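Local atomic coordinates of putative ATP-grasp superfamily protein (PDB entry 3DF7), a protein that is of unknown function but, as a putative member of the ATP-grasp superfamily, probably binds ATP and perhaps a metal ion. Residues 206-209 / 210-214; 260-264 / 265-269. One frame throughout, in Å; residues are numbered along the deposited sequence.

Contact 1: residues 206-209 / 210-214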
loop_
_atom_site.group_PDB
_atom_site.type_symbol
_atom_site.label_atom_id
_atom_site.label_comp_id
_atom_site.label_asym_id
_atom_site.label_seq_id
_atom_site.Cartn_x
_atom_site.Cartn_y
_atom_site.Cartn_z
ATOM N N ASP A 206 10.057 -10.991 -18.678
ATOM C CA ASP A 206 8.900 -10.297 -19.220
ATOM C C ASP A 206 7.649 -11.171 -19.181
ATOM O O ASP A 206 6.547 -10.672 -18.955
ATOM C CB ASP A 206 9.171 -9.863 -20.659
ATOM C CG ASP A 206 8.129 -8.899 -21.175
ATOM O OD1 ASP A 206 7.985 -7.814 -20.576
ATOM O OD2 ASP A 206 7.452 -9.223 -22.172
ATOM N N GLU A 207 7.814 -12.473 -19.400
ATOM C CA GLU A 207 6.662 -13.372 -19.388
ATOM C C GLU A 207 6.051 -13.428 -17.991
ATOM O O GLU A 207 4.833 -13.331 -17.841
ATOM C CB GLU A 207 7.061 -14.776 -19.852
ATOM C CG GLU A 207 5.934 -15.810 -19.801
ATOM C CD GLU A 207 4.648 -15.345 -20.473
ATOM O OE1 GLU A 207 4.721 -14.696 -21.538
ATOM O OE2 GLU A 207 3.558 -15.644 -19.937
ATOM N N VAL A 208 6.895 -13.567 -16.973
ATOM C CA VAL A 208 6.414 -13.615 -15.593
ATOM C C VAL A 208 5.705 -12.307 -15.252
ATOM O O VAL A 208 4.666 -12.302 -14.591
ATOM C CB VAL A 208 7.586 -13.862 -14.598
ATOM C CG1 VAL A 208 7.125 -13.652 -13.154
ATOM C CG2 VAL A 208 8.100 -15.290 -14.763
ATOM N N LYS A 209 6.275 -11.198 -15.707
ATOM C CA LYS A 209 5.693 -9.887 -15.468
ATOM C C LYS A 209 4.289 -9.841 -16.071
ATOM O O LYS A 209 3.326 -9.472 -15.398
ATOM C CB LYS A 209 6.572 -8.808 -16.108
ATOM C CG LYS A 209 6.084 -7.371 -15.922
ATOM C CD LYS A 209 6.919 -6.410 -16.772
ATOM C CE LYS A 209 6.575 -4.947 -16.505
ATOM N NZ LYS A 209 5.155 -4.614 -16.771
ATOM N N ARG A 210 4.174 -10.222 -17.340
ATOM C CA ARG A 210 2.878 -10.212 -18.020
ATOM C C ARG A 210 1.828 -11.031 -17.272
ATOM O O ARG A 210 0.703 -10.573 -17.078
ATOM C CB ARG A 210 3.007 -10.749 -19.450
ATOM C CG ARG A 210 3.831 -9.876 -20.389
ATOM C CD ARG A 210 3.952 -10.525 -21.764
ATOM N NE ARG A 210 4.848 -9.790 -22.655
ATOM C CZ ARG A 210 4.589 -8.587 -23.156
ATOM N NH1 ARG A 210 3.452 -7.970 -22.858
ATOM N NH2 ARG A 210 5.468 -7.997 -23.960
ATOM N N GLU A 211 2.196 -12.244 -16.865
ATOM C CA GLU A 211 1.272 -13.117 -16.142
ATOM C C GLU A 211 0.841 -12.521 -14.804
ATOM O O GLU A 211 -0.336 -12.533 -14.455
ATOM C CB GLU A 211 1.916 -14.485 -15.904
ATOM C CG GLU A 211 1.913 -15.382 -17.128
ATOM C CD GLU A 211 2.646 -16.689 -16.898
ATOM O OE1 GLU A 211 2.591 -17.212 -15.764
ATOM O OE2 GLU A 211 3.263 -17.201 -17.855
ATOM N N VAL A 212 1.808 -12.001 -14.056
ATOM C CA VAL A 212 1.528 -11.410 -12.755
ATOM C C VAL A 212 0.630 -10.176 -12.882
ATOM O O VAL A 212 -0.262 -9.959 -12.063
ATOM C CB VAL A 212 2.858 -11.072 -12.033
ATOM C CG1 VAL A 212 2.608 -10.174 -10.837
ATOM C CG2 VAL A 212 3.521 -12.372 -11.581
ATOM N N VAL A 213 0.857 -9.374 -13.916
ATOM C CA VAL A 213 0.032 -8.194 -14.139
ATOM C C VAL A 213 -1.369 -8.648 -14.538
ATOM O O VAL A 213 -2.362 -8.128 -14.038
ATOM C CB VAL A 213 0.610 -7.300 -15.263
ATOM C CG1 VAL A 213 -0.390 -6.202 -15.634
ATOM C CG2 VAL A 213 1.916 -6.676 -14.800
ATOM N N GLU A 214 -1.444 -9.638 -15.423
ATOM C CA GLU A 214 -2.740 -10.140 -15.879
ATOM C C GLU A 214 -3.596 -10.622 -14.713
ATOM O O GLU A 214 -4.792 -10.335 -14.650
ATOM C CB GLU A 214 -2.556 -11.285 -16.879
ATOM C CG GLU A 214 -3.857 -11.715 -17.559
ATOM C CD GLU A 214 -3.663 -12.846 -18.555
ATOM O OE1 GLU A 214 -2.769 -12.728 -19.414
ATOM O OE2 GLU A 214 -4.409 -13.845 -18.485
#
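The opening turns of helix 206-220, which packs on the antiparallel sheet of the ATP-grasp domain, bring Asp-206 against Arg-210 and Glu-207 against Glu-211, one helical turn apart. Asp-206 OD2 makes a salt bridge with Arg-210 NE at 2.7 Å and lies 2.9 Å from Arg-210 NH2, so one oxygen faces two nitrogens. The carboxylate stands across the guanidinium, their planes 90° apart, and OD1 sits over one guanidinium face. Asp-206 has CG opposite its backbone N (chi1 -168°), which swings the carboxylate out across the NE end of the arginine. In the next pair, Glu-207 OE2 and Glu-211 OE2 approach to 2.6 Å, with the carboxylate planes turned 54° apart. At this distance one of the two acids is probably protonated, which would ease the repulsion between them. The Glu-207 chain bends at chi2 to reach this point, whereas Glu-211 is extended beyond CG and its OE1 is hydrogen-bonded to the hydroxyl of Tyr-236 on strand 228-236. With an alanine here in place of Glu-211, that hydroxyl would probably lose its carboxylate partner and the end of Glu-207 would be left freer to turn. Beneath the side chains run regular i to i+4 backbone bonds, among them Glu-211 N to Glu-207 O at 3.0 Å and Val-213 N to Lys-209 O at 2.9 Å. Toward the sheet the valines take over: Val-212 reaches strands 168-176 and 228-236, and Val-213 touches Val-185 of strand 180-191, as does the side chain of Lys-209. Val-208 and Val-212 lie side by side and point the same way, Val-208 CG1 being 4.1 Å from Val-212 CG2, while that same CG2 comes to 3.2 Å from Val-208 O.

Contact 2: residues 260-264 / 265-269; sequences YGASV and ADLLA
Ser-263 and Asp-266 form a capping box at the start of helix 264-268, with Ser-263 as N-cap. The N-H of Ser-263 points almost straight (174°) at Asp-266 OD2, 2.9 Å away, meeting it on the anti side and 22° out of the carboxylate plane. In return Ser-263 OG accepts from Asp-266 N at 3.1 Å; chi1 of 67° sets the hydroxyl between the serine's own backbone N and carbonyl carbon, which puts OG within reach of the N-H of Asp-266. The other aspartate oxygen, OD1, is hydrogen-bonded to the hydroxyl of Tyr-38, so both arms of the carboxylate are held. A water donates to Gly-261 O at 2.8 Å and, weakly, to Asp-266 OD2, joining the preceding turn to the box. The first backbone bonds of the helix run from Leu-267 N to Ser-263 O and from Leu-268 N to Val-264 O. Packing completes the junction: Ala-262 CB sits 4.1 Å from Leu-267 CD2, and Phe-35 of helix 18-35 touches Val-264, Ala-265 and Leu-268. Val-264 and Leu-268 run side by side in the same direction, with Val-264 CG2 4.0 Å from Leu-268 CD1.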
loop_
_atom_site.group_PDB
_atom_site.type_symbol
_atom_site.label_atom_id
_atom_site.label_comp_id
_atom_site.label_asym_id
_atom_site.label_seq_id
_atom_site.Cartn_x
_atom_site.Cartn_y
_atom_site.Cartn_z
ATOM N N TYR A 260 11.409 5.845 -12.045
ATOM C CA TYR A 260 10.737 6.165 -13.302
ATOM C C TYR A 260 10.716 7.612 -13.760
ATOM O O TYR A 260 10.309 7.896 -14.895
ATOM C CB TYR A 260 9.295 5.660 -13.238
ATOM C CG TYR A 260 9.173 4.199 -12.872
ATOM C CD1 TYR A 260 9.847 3.220 -13.603
ATOM C CD2 TYR A 260 8.359 3.790 -11.813
ATOM C CE1 TYR A 260 9.711 1.871 -13.290
ATOM C CE2 TYR A 260 8.216 2.442 -11.495
ATOM C CZ TYR A 260 8.895 1.489 -12.239
ATOM O OH TYR A 260 8.762 0.153 -11.936
ATOM N N GLY A 261 11.142 8.524 -12.895
ATOM C CA GLY A 261 11.119 9.927 -13.258
ATOM C C GLY A 261 9.690 10.433 -13.234
ATOM O O GLY A 261 9.368 11.452 -13.842
ATOM N N ALA A 262 8.826 9.710 -12.527
ATOM C CA ALA A 262 7.418 10.073 -12.408
ATOM C C ALA A 262 6.891 9.632 -11.048
ATOM O O ALA A 262 7.141 8.507 -10.617
ATOM C CB ALA A 262 6.610 9.410 -13.510
ATOM N N SER A 263 6.154 10.512 -10.381
ATOM C CA SER A 263 5.597 10.198 -9.069
ATOM C C SER A 263 4.289 9.454 -9.277
ATOM O O SER A 263 3.770 9.414 -10.388
ATOM C CB SER A 263 5.309 11.479 -8.293
ATOM O OG SER A 263 4.258 12.207 -8.916
ATOM N N VAL A 264 3.747 8.869 -8.211
ATOM C CA VAL A 264 2.478 8.163 -8.343
ATOM C C VAL A 264 1.423 9.170 -8.806
ATOM O O VAL A 264 0.467 8.815 -9.496
ATOM C CB VAL A 264 2.041 7.524 -7.002
ATOM C CG1 VAL A 264 1.836 8.598 -5.954
ATOM C CG2 VAL A 264 0.773 6.713 -7.202
ATOM N N ALA A 265 1.611 10.435 -8.432
ATOM C CA ALA A 265 0.681 11.491 -8.829
ATOM C C ALA A 265 0.744 11.697 -10.343
ATOM O O ALA A 265 -0.285 11.838 -11.013
ATOM C CB ALA A 265 1.025 12.793 -8.115
ATOM N N ASP A 266 1.960 11.721 -10.878
ATOM C CA ASP A 266 2.152 11.893 -12.313
ATOM C C ASP A 266 1.488 10.735 -13.041
ATOM O O ASP A 266 0.781 10.927 -14.030
ATOM C CB ASP A 266 3.646 11.908 -12.671
ATOM C CG ASP A 266 4.367 13.150 -12.169
ATOM O OD1 ASP A 266 3.824 14.266 -12.311
ATOM O OD2 ASP A 266 5.493 13.006 -11.649
ATOM N N LEU A 267 1.720 9.529 -12.536
ATOM C CA LEU A 267 1.169 8.326 -13.140
ATOM C C LEU A 267 -0.355 8.271 -13.081
ATOM O O LEU A 267 -1.005 7.868 -14.048
ATOM C CB LEU A 267 1.792 7.094 -12.475
ATOM C CG LEU A 267 3.298 6.962 -12.722
ATOM C CD1 LEU A 267 3.863 5.781 -11.953
ATOM C CD2 LEU A 267 3.554 6.799 -14.218
ATOM N N LEU A 268 -0.930 8.681 -11.955
ATOM C CA LEU A 268 -2.383 8.677 -11.821
ATOM C C LEU A 268 -2.980 9.749 -12.721
ATOM O O LEU A 268 -4.140 9.664 -13.120
ATOM C CB LEU A 268 -2.792 8.932 -10.367
ATOM C CG LEU A 268 -2.496 7.797 -9.384
ATOM C CD1 LEU A 268 -2.844 8.233 -7.963
ATOM C CD2 LEU A 268 -3.303 6.558 -9.781
ATOM N N ALA A 269 -2.178 10.756 -13.042
ATOM C CA ALA A 269 -2.622 11.850 -13.893
ATOM C C ALA A 269 -2.486 11.519 -15.379
ATOM O O ALA A 269 -2.698 12.380 -16.230
ATOM C CB ALA A 269 -1.833 13.111 -13.570
HETATM O O HOH W 1 7.058 12.775 -14.731
#

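Along the chain the two contacts come in series, neither nested nor crossed: contact 1 links successive turns of one helix, contact 2 ties a short connection to the helix it enters, and neither closes a long loop. Contact 1 begins helix 206-220 on the eight-stranded antiparallel sheet. The chain then forms strands 228-236 and 240-246 at one edge of that sheet and passes through helix 256-260 to contact 2, the turn into helix 264-268, which leans on helix 18-35. Contact 1 and contact 2 have centres about 21 Å apart and nearest atoms about 7 Å apart. Strand 180-191 meets both: it lies under the helix of contact 1, and Ser-184 OG is hydrogen-bonded to Tyr-260 OH.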